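Local coordinates for delta (Bacillus subtilis, PDB 3ZH9), which probably serves as the wrench that opens the beta sliding clamp within the ATP-driven loader that places it on primed DNA, at residues E43-E55 against F71-F85. Sequence-based numbering, arbitrary orientation.
Sequences ETKDFNLSVFDLE and FMGERRLVIVKNPYF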
loop_
_atom_site.group_PDB
_atom_site.type_symbol
_atom_site.label_atom_id
_atom_site.label_comp_id
_atom_site.label_asym_id
_atom_site.label_seq_id
_atom_site.Cartn_x
_atom_site.Cartn_y
_atom_site.Cartn_z
ATOM N N GLU A 43 -28.711 -9.134 -0.330
ATOM C CA GLU A 43 -30.082 -9.049 -0.837
ATOM C C GLU A 43 -30.658 -7.633 -0.747
ATOM O O GLU A 43 -31.607 -7.299 -1.458
ATOM C CB GLU A 43 -30.999 -10.047 -0.118
ATOM N N THR A 44 -30.077 -6.803 0.118
ATOM C CA THR A 44 -30.558 -5.436 0.316
ATOM C C THR A 44 -29.462 -4.379 0.115
ATOM O O THR A 44 -29.618 -3.227 0.519
ATOM C CB THR A 44 -31.199 -5.265 1.724
ATOM O OG1 THR A 44 -30.302 -5.749 2.732
ATOM C CG2 THR A 44 -32.526 -6.017 1.808
ATOM N N LYS A 45 -28.351 -4.772 -0.511
ATOM C CA LYS A 45 -27.184 -3.888 -0.611
ATOM C C LYS A 45 -27.476 -2.629 -1.434
ATOM O O LYS A 45 -26.881 -1.570 -1.203
ATOM C CB LYS A 45 -25.960 -4.643 -1.147
ATOM C CG LYS A 45 -25.598 -4.328 -2.597
ATOM C CD LYS A 45 -24.487 -5.252 -3.109
ATOM C CE LYS A 45 -23.114 -4.584 -3.153
ATOM N N ASP A 46 -28.400 -2.739 -2.384
ATOM C CA ASP A 46 -28.804 -1.578 -3.174
ATOM C C ASP A 46 -29.470 -0.510 -2.304
ATOM O O ASP A 46 -29.472 0.681 -2.647
ATOM C CB ASP A 46 -29.787 -1.990 -4.273
ATOM C CG ASP A 46 -29.266 -3.128 -5.115
ATOM O OD1 ASP A 46 -28.046 -3.155 -5.408
ATOM O OD2 ASP A 46 -30.075 -4.001 -5.489
ATOM N N PHE A 47 -30.060 -0.944 -1.193
ATOM C CA PHE A 47 -30.859 -0.058 -0.362
ATOM C C PHE A 47 -30.116 0.396 0.886
ATOM O O PHE A 47 -30.376 1.479 1.404
ATOM C CB PHE A 47 -32.155 -0.755 0.042
ATOM C CG PHE A 47 -32.801 -1.507 -1.076
ATOM C CD1 PHE A 47 -33.156 -0.863 -2.244
ATOM C CD2 PHE A 47 -33.038 -2.864 -0.967
ATOM C CE1 PHE A 47 -33.738 -1.561 -3.282
ATOM C CE2 PHE A 47 -33.626 -3.563 -1.999
ATOM C CZ PHE A 47 -33.973 -2.911 -3.159
ATOM N N ASN A 48 -29.192 -0.429 1.365
ATOM C CA ASN A 48 -28.598 -0.199 2.683
ATOM C C ASN A 48 -27.104 0.112 2.631
ATOM O O ASN A 48 -26.416 0.128 3.655
ATOM C CB ASN A 48 -28.879 -1.394 3.594
ATOM C CG ASN A 48 -30.355 -1.540 3.923
ATOM O OD1 ASN A 48 -31.016 -0.570 4.279
ATOM N ND2 ASN A 48 -30.876 -2.754 3.800
ATOM N N LEU A 49 -26.605 0.370 1.430
ATOM C CA LEU A 49 -25.211 0.747 1.272
ATOM C C LEU A 49 -25.127 1.982 0.403
ATOM O O LEU A 49 -25.754 2.041 -0.649
ATOM C CB LEU A 49 -24.422 -0.394 0.638
ATOM C CG LEU A 49 -22.970 -0.085 0.258
ATOM C CD1 LEU A 49 -22.187 0.493 1.441
ATOM C CD2 LEU A 49 -22.300 -1.336 -0.267
ATOM N N SER A 50 -24.377 2.983 0.846
ATOM C CA SER A 50 -24.167 4.169 0.024
ATOM C C SER A 50 -22.726 4.610 0.140
ATOM O O SER A 50 -22.149 4.613 1.234
ATOM C CB SER A 50 -25.081 5.319 0.449
ATOM O OG SER A 50 -26.376 4.851 0.749
ATOM N N VAL A 51 -22.150 4.985 -0.996
ATOM C CA VAL A 51 -20.793 5.493 -1.046
ATOM C C VAL A 51 -20.760 6.889 -1.666
ATOM O O VAL A 51 -21.295 7.118 -2.757
ATOM C CB VAL A 51 -19.909 4.585 -1.888
ATOM C CG1 VAL A 51 -18.475 5.095 -1.872
ATOM C CG2 VAL A 51 -20.007 3.154 -1.389
ATOM N N PHE A 52 -20.135 7.823 -0.968
ATOM C CA PHE A 52 -19.978 9.169 -1.497
ATOM C C PHE A 52 -18.500 9.541 -1.587
ATOM O O PHE A 52 -17.676 9.017 -0.841
ATOM C CB PHE A 52 -20.725 10.176 -0.615
ATOM C CG PHE A 52 -22.207 9.904 -0.502
ATOM C CD1 PHE A 52 -22.693 8.985 0.428
ATOM C CD2 PHE A 52 -23.111 10.563 -1.329
ATOM C CE1 PHE A 52 -24.047 8.732 0.534
ATOM C CE2 PHE A 52 -24.474 10.312 -1.227
ATOM C CZ PHE A 52 -24.943 9.396 -0.294
ATOM N N ASP A 53 -18.172 10.448 -2.504
ATOM C CA ASP A 53 -16.815 10.985 -2.620
ATOM C C ASP A 53 -16.905 12.508 -2.507
ATOM O O ASP A 53 -17.456 13.172 -3.383
ATOM C CB ASP A 53 -16.192 10.552 -3.956
ATOM C CG ASP A 53 -14.735 10.969 -4.101
ATOM O OD1 ASP A 53 -14.289 11.912 -3.407
ATOM O OD2 ASP A 53 -14.036 10.351 -4.931
ATOM N N LEU A 54 -16.379 13.063 -1.423
ATOM C CA LEU A 54 -16.532 14.490 -1.172
ATOM C C LEU A 54 -15.754 15.371 -2.159
ATOM O O LEU A 54 -15.849 16.599 -2.110
ATOM C CB LEU A 54 -16.158 14.824 0.272
ATOM C CG LEU A 54 -17.061 14.160 1.312
ATOM C CD1 LEU A 54 -16.696 14.623 2.725
ATOM C CD2 LEU A 54 -18.545 14.446 0.996
ATOM N N GLU A 55 -14.985 14.748 -3.046
ATOM C CA GLU A 55 -14.360 15.483 -4.135
ATOM C C GLU A 55 -15.426 15.998 -5.098
ATOM O O GLU A 55 -15.218 16.998 -5.783
ATOM C CB GLU A 55 -13.383 14.595 -4.905
ATOM C CG GLU A 55 -12.237 14.042 -4.077
ATOM C CD GLU A 55 -11.139 15.059 -3.816
ATOM O OE1 GLU A 55 -11.380 16.274 -3.994
ATOM O OE2 GLU A 55 -10.028 14.634 -3.432
ATOM N N PHE A 71 -33.510 -0.411 5.164
ATOM C CA PHE A 71 -34.647 -0.942 4.457
ATOM C C PHE A 71 -34.569 -2.454 4.476
ATOM O O PHE A 71 -33.659 -3.046 3.888
ATOM C CB PHE A 71 -34.683 -0.387 3.028
ATOM C CG PHE A 71 -35.797 -0.940 2.188
ATOM C CD1 PHE A 71 -37.115 -0.701 2.520
ATOM C CD2 PHE A 71 -35.519 -1.692 1.061
ATOM C CE1 PHE A 71 -38.133 -1.205 1.751
ATOM C CE2 PHE A 71 -36.540 -2.193 0.279
ATOM C CZ PHE A 71 -37.845 -1.954 0.627
ATOM N N MET A 72 -35.525 -3.070 5.163
ATOM C CA MET A 72 -35.566 -4.520 5.303
ATOM C C MET A 72 -34.212 -5.049 5.742
ATOM O O MET A 72 -33.695 -6.022 5.188
ATOM C CB MET A 72 -36.006 -5.168 3.995
ATOM C CG MET A 72 -37.436 -4.794 3.607
ATOM S SD MET A 72 -37.963 -5.473 2.034
ATOM C CE MET A 72 -39.668 -4.925 1.999
ATOM N N GLY A 73 -33.644 -4.382 6.740
ATOM C CA GLY A 73 -32.351 -4.739 7.284
ATOM C C GLY A 73 -32.228 -4.108 8.651
ATOM O O GLY A 73 -33.024 -3.235 9.002
ATOM N N GLU A 74 -31.235 -4.542 9.421
ATOM C CA GLU A 74 -31.034 -4.030 10.770
ATOM C C GLU A 74 -30.203 -2.758 10.738
ATOM O O GLU A 74 -30.382 -1.868 11.561
ATOM C CB GLU A 74 -30.340 -5.079 11.653
ATOM N N ARG A 75 -29.289 -2.675 9.780
ATOM C CA ARG A 75 -28.366 -1.555 9.724
ATOM C C ARG A 75 -28.137 -1.082 8.307
ATOM O O ARG A 75 -28.309 -1.827 7.346
ATOM C CB ARG A 75 -27.009 -1.918 10.348
ATOM C CG ARG A 75 -26.940 -1.803 11.866
ATOM C CD ARG A 75 -25.567 -1.330 12.274
ATOM N NE ARG A 75 -25.242 -1.561 13.681
ATOM C CZ ARG A 75 -24.839 -2.729 14.173
ATOM N NH1 ARG A 75 -24.730 -3.793 13.383
ATOM N NH2 ARG A 75 -24.564 -2.841 15.464
ATOM N N ARG A 76 -27.695 0.164 8.208
ATOM C CA ARG A 76 -27.379 0.819 6.959
ATOM C C ARG A 76 -25.882 1.150 7.021
ATOM O O ARG A 76 -25.338 1.340 8.105
ATOM C CB ARG A 76 -28.253 2.070 6.884
ATOM C CG ARG A 76 -27.862 3.130 5.925
ATOM C CD ARG A 76 -28.821 4.306 6.056
ATOM N NE ARG A 76 -30.182 3.974 5.632
ATOM C CZ ARG A 76 -30.494 3.456 4.444
ATOM N NH1 ARG A 76 -29.545 3.195 3.558
ATOM N NH2 ARG A 76 -31.755 3.187 4.143
ATOM N N LEU A 77 -25.209 1.163 5.874
ATOM C CA LEU A 77 -23.799 1.538 5.809
ATOM C C LEU A 77 -23.619 2.743 4.900
ATOM O O LEU A 77 -24.033 2.724 3.747
ATOM C CB LEU A 77 -22.936 0.376 5.301
ATOM C CG LEU A 77 -21.425 0.614 5.165
ATOM C CD1 LEU A 77 -20.803 1.102 6.481
ATOM C CD2 LEU A 77 -20.738 -0.665 4.708
ATOM N N VAL A 78 -22.993 3.792 5.413
ATOM C CA VAL A 78 -22.784 4.994 4.622
ATOM C C VAL A 78 -21.303 5.326 4.622
ATOM O O VAL A 78 -20.705 5.548 5.681
ATOM C CB VAL A 78 -23.577 6.210 5.157
ATOM C CG1 VAL A 78 -23.122 7.487 4.447
ATOM C CG2 VAL A 78 -25.095 6.003 5.004
ATOM N N ILE A 79 -20.710 5.340 3.434
ATOM C CA ILE A 79 -19.283 5.588 3.297
ATOM C C ILE A 79 -19.040 6.943 2.649
ATOM O O ILE A 79 -19.629 7.277 1.615
ATOM C CB ILE A 79 -18.615 4.463 2.492
ATOM C CG1 ILE A 79 -18.826 3.126 3.202
ATOM C CG2 ILE A 79 -17.134 4.739 2.281
ATOM C CD1 ILE A 79 -18.387 1.953 2.389
ATOM N N VAL A 80 -18.180 7.726 3.282
ATOM C CA VAL A 80 -17.893 9.081 2.845
ATOM C C VAL A 80 -16.397 9.250 2.655
ATOM O O VAL A 80 -15.647 9.369 3.633
ATOM C CB VAL A 80 -18.403 10.113 3.871
ATOM C CG1 VAL A 80 -18.069 11.505 3.423
ATOM C CG2 VAL A 80 -19.891 9.968 4.045
ATOM N N LYS A 81 -15.958 9.247 1.397
ATOM C CA LYS A 81 -14.531 9.352 1.089
ATOM C C LYS A 81 -14.038 10.792 0.941
ATOM O O LYS A 81 -14.788 11.680 0.519
ATOM C CB LYS A 81 -14.205 8.589 -0.196
ATOM C CG LYS A 81 -14.571 7.112 -0.180
ATOM C CD LYS A 81 -14.279 6.495 -1.543
ATOM C CE LYS A 81 -14.722 5.048 -1.619
ATOM N NZ LYS A 81 -14.776 4.582 -3.036
ATOM N N ASN A 82 -12.766 10.999 1.287
ATOM C CA ASN A 82 -12.021 12.231 0.985
ATOM C C ASN A 82 -12.498 13.524 1.647
ATOM O O ASN A 82 -12.785 14.504 0.955
ATOM C CB ASN A 82 -11.927 12.458 -0.526
ATOM C CG ASN A 82 -11.328 11.275 -1.257
ATOM O OD1 ASN A 82 -11.751 10.946 -2.366
ATOM N ND2 ASN A 82 -10.350 10.627 -0.643
ATOM N N PRO A 83 -12.578 13.533 2.984
ATOM C CA PRO A 83 -12.842 14.780 3.709
ATOM C C PRO A 83 -11.580 15.641 3.782
ATOM O O PRO A 83 -10.983 15.766 4.851
ATOM C CB PRO A 83 -13.260 14.290 5.104
ATOM C CG PRO A 83 -12.596 12.972 5.249
ATOM C CD PRO A 83 -12.564 12.361 3.876
ATOM N N TYR A 84 -11.195 16.225 2.648
ATOM C CA TYR A 84 -9.969 17.016 2.534
ATOM C C TYR A 84 -9.951 18.197 3.494
ATOM O O TYR A 84 -8.890 18.678 3.878
ATOM C CB TYR A 84 -9.761 17.507 1.092
ATOM C CG TYR A 84 -11.004 18.082 0.452
ATOM C CD1 TYR A 84 -11.366 19.415 0.647
ATOM C CD2 TYR A 84 -11.831 17.285 -0.337
ATOM C CE1 TYR A 84 -12.525 19.937 0.064
ATOM C CE2 TYR A 84 -12.986 17.794 -0.919
ATOM C CZ TYR A 84 -13.324 19.116 -0.720
ATOM O OH TYR A 84 -14.468 19.610 -1.305
ATOM N N PHE A 85 -11.133 18.663 3.876
ATOM C CA PHE A 85 -11.246 19.769 4.814
ATOM C C PHE A 85 -10.800 19.374 6.226
ATOM O O PHE A 85 -10.772 20.214 7.119
ATOM C CB PHE A 85 -12.683 20.291 4.832
ATOM C CG PHE A 85 -13.717 19.199 4.876
ATOM C CD1 PHE A 85 -14.012 18.555 6.067
ATOM C CD2 PHE A 85 -14.376 18.802 3.722
ATOM C CE1 PHE A 85 -14.950 17.540 6.107
ATOM C CE2 PHE A 85 -15.310 17.791 3.758
ATOM C CZ PHE A 85 -15.603 17.163 4.955
HETATM O O HOH W 1 -31.384 -7.391 4.461
HETATM O O HOH W 2 -26.778 3.636 3.014
#
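N48 grips the backbone of F71 with both ends of its amide. N48 OD1 accepts from F71 N at 2.7 Å, with the donor in the plane of the side-chain carbonyl, on a lone pair. N48 ND2 donates to F71 O at 2.8 Å, and that oxygen lies near the amide plane. CG sits anti to N48's own carbonyl carbon (chi1 -67°), which turns the amide to the loop before strand 76-81. With an alanine at this position, F71 N and O would probably lose both partners, and the loop would be less firmly tied. Beside this pair of bonds the edge of F71 meets the face of F47 in a T-shaped stack, centroids 5.0 Å apart and planes at 87°. R76 NH1 donates to F47 O at 2.9 Å; that oxygen lies near the guanidinium plane and offers a lone pair. A water links R76 NH1, S50 OG and L77 O. T68 and F69 accept from R76 NE and NH2, and D65 bonds S50 OG.

Strands 49-53 and 76-81 run parallel; backbone bonds alternate from L77 N to N48 O, through S50 N to L77 O, up to L54 N to K81 O. L49 CD1 packs on L77 CD2 at 3.8 Å, on the face that also carries V51 and I79. Helix 25-39 packs there. F52 and V80 lie on the other face, under helix 59-66. Just past strand 49-53, L54 CD1 presses tightly on V80 CG1 at 3.5 Å and meets the F85 ring edge. D53 OD1 accepts from E55 N in an Asx turn. Strand 49-53, helix 59-66 and strand 76-81 form a beta-alpha-beta unit at one edge of the parallel sheet, consistent with a P-loop NTPase-like fold.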